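Local structure of putative adenosine kinase (Schistosoma mansoni, 3VAS) at residues A[30-35]-A[189-194]; A[187-190]-A[195-198]. The protein binds adenosine and, as a pfkB-family adenosine kinase of the ribokinase-like fold, probably catalyses its ATP-dependent phosphorylation to AMP. All blocks are in the same frame, centred on the assembly; numbering follows the deposited sequence.

Interaction 1 (A[30-35]-A[189-194]); sequences MGNPLL and INTCYE. With ADN (adenosine), chain C.
The hydroxyl of T191 and the amide of N32 form the polar part of this contact, the amide bridging T191 and adenosine. T191 gives its hydroxyl proton to the amide oxygen, with OG1 2.6 Å from OD1 of N32; the donor meets the carbonyl at 131°, only slightly tilted from its plane. A chi1 of 54° sets OG1 of T191 between its own backbone N and carbonyl carbon, turned to N32, while its methyl CG2 lies 3.2 Å from the same OD1. With the oxygen engaged, and ND2 also making a weak hydrogen bond to F187 O, the amide is held so that its nitrogen faces the ligand: ND2 of N32 donates to N1 of adenosine over 3.0 Å, nearly straight at 166°. Asparagine suits the place because one flat group both accepts and donates; N1 of a neutral adenine, with a lone pair and no hydrogen, can only accept.

The site lies where strand 27-40, broken by a short loop, passes residues 191-192 of helix 189-205 in the ribokinase-like fold; L156 of strand 150-157 touches both N32 and T191.

Among the apolar contacts, L34 sets CD1 3.5 Å from C4 of the adenine, one methyl of its branched side chain over a face of the base. The flexible chain of M30, bent at chi3, brings its terminal CE 4.0 Å from CB of C192, a small side chain that admits the methyl.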
# COMPACT_ATOMS: atom_id res chain seq x y z
N MET A 30 0.45 -3.94 9.11
CA MET A 30 -0.84 -4.62 9.23
C MET A 30 -1.70 -4.20 8.05
O MET A 30 -1.64 -3.05 7.63
CB MET A 30 -1.55 -4.32 10.56
CG MET A 30 -1.95 -2.86 10.78
SD MET A 30 -3.12 -2.63 12.15
CE MET A 30 -4.68 -2.95 11.35
N GLY A 31 -2.49 -5.12 7.50
CA GLY A 31 -3.30 -4.78 6.35
C GLY A 31 -4.32 -5.81 5.89
O GLY A 31 -4.72 -6.70 6.65
N ASN A 32 -4.73 -5.68 4.64
CA ASN A 32 -5.69 -6.60 4.04
C ASN A 32 -4.99 -7.57 3.09
O ASN A 32 -4.58 -7.20 2.00
CB ASN A 32 -6.77 -5.81 3.29
CG ASN A 32 -7.31 -4.64 4.10
OD1 ASN A 32 -7.41 -4.71 5.33
ND2 ASN A 32 -7.65 -3.55 3.42
N PRO A 33 -4.82 -8.83 3.52
CA PRO A 33 -4.16 -9.77 2.61
C PRO A 33 -5.17 -10.29 1.61
O PRO A 33 -6.20 -10.86 1.99
CB PRO A 33 -3.67 -10.88 3.55
CG PRO A 33 -4.57 -10.82 4.73
CD PRO A 33 -5.11 -9.42 4.84
N LEU A 34 -4.89 -10.07 0.33
CA LEU A 34 -5.87 -10.36 -0.71
C LEU A 34 -5.27 -11.17 -1.85
O LEU A 34 -4.07 -11.10 -2.11
CB LEU A 34 -6.44 -9.05 -1.28
CG LEU A 34 -7.04 -8.04 -0.30
CD1 LEU A 34 -7.25 -6.69 -0.98
CD2 LEU A 34 -8.35 -8.56 0.29
N LEU A 35 -6.11 -11.95 -2.52
CA LEU A 35 -5.67 -12.65 -3.71
C LEU A 35 -6.00 -11.80 -4.94
O LEU A 35 -7.16 -11.42 -5.14
CB LEU A 35 -6.35 -14.01 -3.81
CG LEU A 35 -5.91 -14.87 -5.00
CD1 LEU A 35 -4.52 -15.44 -4.77
CD2 LEU A 35 -6.91 -15.97 -5.28
N ILE A 189 -8.17 1.55 6.65
CA ILE A 189 -9.24 2.35 7.23
C ILE A 189 -10.58 1.61 7.14
O ILE A 189 -11.38 1.66 8.07
CB ILE A 189 -9.33 3.74 6.55
CG1 ILE A 189 -8.14 4.61 6.98
CG2 ILE A 189 -10.64 4.43 6.90
CD1 ILE A 189 -7.95 5.86 6.14
N ASN A 190 -10.80 0.91 6.03
CA ASN A 190 -12.06 0.20 5.80
C ASN A 190 -12.21 -1.10 6.61
O ASN A 190 -13.33 -1.58 6.80
CB ASN A 190 -12.23 -0.14 4.31
CG ASN A 190 -12.30 1.09 3.42
OD1 ASN A 190 -11.67 1.13 2.37
ND2 ASN A 190 -13.07 2.09 3.85
N THR A 191 -11.10 -1.66 7.06
CA THR A 191 -11.15 -2.98 7.67
C THR A 191 -10.90 -2.97 9.18
O THR A 191 -11.56 -3.70 9.92
CB THR A 191 -10.17 -3.97 6.99
OG1 THR A 191 -8.85 -3.40 6.98
CG2 THR A 191 -10.61 -4.25 5.55
N CYS A 192 -9.95 -2.16 9.63
CA CYS A 192 -9.62 -2.13 11.05
C CYS A 192 -9.01 -0.80 11.47
O CYS A 192 -7.85 -0.73 11.88
CB CYS A 192 -8.65 -3.26 11.39
SG CYS A 192 -8.42 -3.52 13.15
N TYR A 193 -9.80 0.27 11.38
CA TYR A 193 -9.32 1.59 11.74
C TYR A 193 -8.85 1.66 13.19
O TYR A 193 -7.86 2.32 13.50
CB TYR A 193 -10.37 2.66 11.47
CG TYR A 193 -9.82 4.04 11.70
CD1 TYR A 193 -8.77 4.52 10.94
CD2 TYR A 193 -10.34 4.86 12.70
CE1 TYR A 193 -8.25 5.78 11.14
CE2 TYR A 193 -9.83 6.12 12.92
CZ TYR A 193 -8.78 6.57 12.14
OH TYR A 193 -8.27 7.83 12.35
N GLU A 194 -9.56 0.96 14.07
CA GLU A 194 -9.24 0.94 15.50
C GLU A 194 -7.82 0.42 15.76
O GLU A 194 -7.09 0.98 16.58
CB GLU A 194 -10.29 0.12 16.27
CG GLU A 194 -10.60 -1.25 15.65
CD GLU A 194 -11.48 -2.14 16.55
OE1 GLU A 194 -12.14 -1.60 17.47
OE2 GLU A 194 -11.51 -3.37 16.32
O5' ADN C . -1.45 -1.53 -5.54
C5' ADN C . -2.01 -2.68 -6.17
C4' ADN C . -2.49 -3.68 -5.15
O4' ADN C . -3.56 -3.11 -4.38
C3' ADN C . -3.04 -5.00 -5.70
O3' ADN C . -2.11 -6.05 -5.44
C2' ADN C . -4.33 -5.25 -4.89
O2' ADN C . -4.43 -6.53 -4.31
C1' ADN C . -4.28 -4.16 -3.81
N9 ADN C . -5.58 -3.68 -3.36
C8 ADN C . -6.62 -3.37 -4.11
N7 ADN C . -7.71 -2.97 -3.22
C5 ADN C . -7.25 -3.09 -1.87
C6 ADN C . -7.87 -2.85 -0.65
N6 ADN C . -9.23 -2.39 -0.61
N1 ADN C . -7.16 -3.05 0.53
C2 ADN C . -5.86 -3.48 0.50
N3 ADN C . -5.25 -3.72 -0.71
C4 ADN C . -5.98 -3.51 -1.91

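Interaction 2 (A[187-190]-A[195-198]); sequences FVIN and GMLK. With ADN (adenosine), chain C.
M196 reaches back toward residues 188-189 because CG stands between its backbone N and carbonyl carbon (chi1 68°), the chain then runs extended through chi2, and a bend at chi3 turns the methyl CE toward I189. The sulfur does most of the touching. It lies 3.4 Å from the backbone N of I189 and 3.7 Å from CB of V188, so it rests against the peptide linking the two as well as on their side chains. V188 slides past the methionine in the opposite direction, its CB and CG1 facing SD. I189 crosses it at a slant, its CG1 4.0 Å from SD. A long unbranched thioether fits here, since a slender, flexible chain can bring its sulfur down onto the peptide between two beta-branched residues.

On the adenosine side of 187-190, F187 lays one ring face against the adenine, with C6 3.4 Å above the ring plane and offset toward the rim, an aromatic surface matched to a flat base.

The contact links 187-190 to helix 189-205 in the beta-alpha-beta unit formed by strand 181-185, that helix and strand 209-213; M230 of helix 224-231 also packs on M196, and T84 of helix 83-95 touches V188.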
# COMPACT_ATOMS: atom_id res chain seq x y z
N PHE A 187 -5.87 1.84 2.87
CA PHE A 187 -6.86 0.79 2.64
C PHE A 187 -7.37 0.14 3.92
O PHE A 187 -8.48 -0.39 3.95
CB PHE A 187 -6.28 -0.30 1.74
CG PHE A 187 -6.18 0.08 0.29
CD1 PHE A 187 -5.01 -0.13 -0.42
CD2 PHE A 187 -7.27 0.63 -0.38
CE1 PHE A 187 -4.91 0.21 -1.76
CE2 PHE A 187 -7.18 0.97 -1.72
CZ PHE A 187 -6.00 0.75 -2.40
N VAL A 188 -6.56 0.18 4.97
CA VAL A 188 -6.90 -0.49 6.23
C VAL A 188 -7.95 0.29 7.03
O VAL A 188 -8.55 -0.23 7.97
CB VAL A 188 -5.63 -0.77 7.06
CG1 VAL A 188 -5.94 -1.65 8.27
CG2 VAL A 188 -4.59 -1.44 6.18
N ILE A 189 -8.17 1.55 6.65
CA ILE A 189 -9.24 2.35 7.23
C ILE A 189 -10.58 1.61 7.14
O ILE A 189 -11.38 1.66 8.07
CB ILE A 189 -9.33 3.74 6.55
CG1 ILE A 189 -8.14 4.61 6.98
CG2 ILE A 189 -10.64 4.43 6.90
CD1 ILE A 189 -7.95 5.86 6.14
N ASN A 190 -10.80 0.91 6.03
CA ASN A 190 -12.06 0.20 5.80
C ASN A 190 -12.21 -1.10 6.61
O ASN A 190 -13.33 -1.58 6.80
CB ASN A 190 -12.23 -0.14 4.31
CG ASN A 190 -12.30 1.09 3.42
OD1 ASN A 190 -11.67 1.13 2.37
ND2 ASN A 190 -13.07 2.09 3.85
N GLY A 195 -7.44 -0.64 15.07
CA GLY A 195 -6.11 -1.20 15.22
C GLY A 195 -5.03 -0.29 14.67
O GLY A 195 -4.00 -0.07 15.31
N MET A 196 -5.25 0.25 13.47
CA MET A 196 -4.23 1.10 12.88
C MET A 196 -4.08 2.41 13.66
O MET A 196 -2.98 2.95 13.75
CB MET A 196 -4.49 1.34 11.38
CG MET A 196 -5.70 2.17 11.06
SD MET A 196 -6.07 2.14 9.30
CE MET A 196 -4.68 3.04 8.63
N LEU A 197 -5.17 2.89 14.25
CA LEU A 197 -5.12 4.08 15.09
C LEU A 197 -4.33 3.80 16.37
O LEU A 197 -3.52 4.62 16.80
CB LEU A 197 -6.53 4.56 15.45
CG LEU A 197 -6.59 5.88 16.22
CD1 LEU A 197 -5.83 6.98 15.49
CD2 LEU A 197 -8.03 6.30 16.47
N LYS A 198 -4.56 2.64 16.96
CA LYS A 198 -3.85 2.24 18.17
C LYS A 198 -2.35 2.15 17.90
O LYS A 198 -1.54 2.65 18.69
CB LYS A 198 -4.36 0.91 18.70
CG LYS A 198 -4.04 0.71 20.18
CD LYS A 198 -3.88 -0.76 20.55
CE LYS A 198 -3.36 -0.89 21.99
NZ LYS A 198 -2.86 -2.26 22.31
O5' ADN C . -1.45 -1.53 -5.54
C5' ADN C . -2.01 -2.68 -6.17
C4' ADN C . -2.49 -3.68 -5.15
O4' ADN C . -3.56 -3.11 -4.38
C3' ADN C . -3.04 -5.00 -5.70
O3' ADN C . -2.11 -6.05 -5.44
C2' ADN C . -4.33 -5.25 -4.89
O2' ADN C . -4.43 -6.53 -4.31
C1' ADN C . -4.28 -4.16 -3.81
N9 ADN C . -5.58 -3.68 -3.36
C8 ADN C . -6.62 -3.37 -4.11
N7 ADN C . -7.71 -2.97 -3.22
C5 ADN C . -7.25 -3.09 -1.87
C6 ADN C . -7.87 -2.85 -0.65
N6 ADN C . -9.23 -2.39 -0.61
N1 ADN C . -7.16 -3.05 0.53
C2 ADN C . -5.86 -3.48 0.50
N3 ADN C . -5.25 -3.72 -0.71
C4 ADN C . -5.98 -3.51 -1.91

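In the fold
Interactions 1 and 2 have centres about 7 Å apart and share I189 and N190 of helix 189-205. Strand 27-40 comes first in the chain and supplies 30-35; residues 187-190 follow more than 150 residues later and lead into the helix that carries both 189-194 and 195-198. The two contacts meet directly, with CE of M30 3.6 Å from CG1 of V188. Both reach adenosine, interaction 1 through N32 and L34, interaction 2 through F187. Residues 187-191 thus connect the adenosine pocket to the packing of helix 189-205, while D36, N86 and D320 are among the residues that hydrogen-bond to the nucleoside from other parts of the fold.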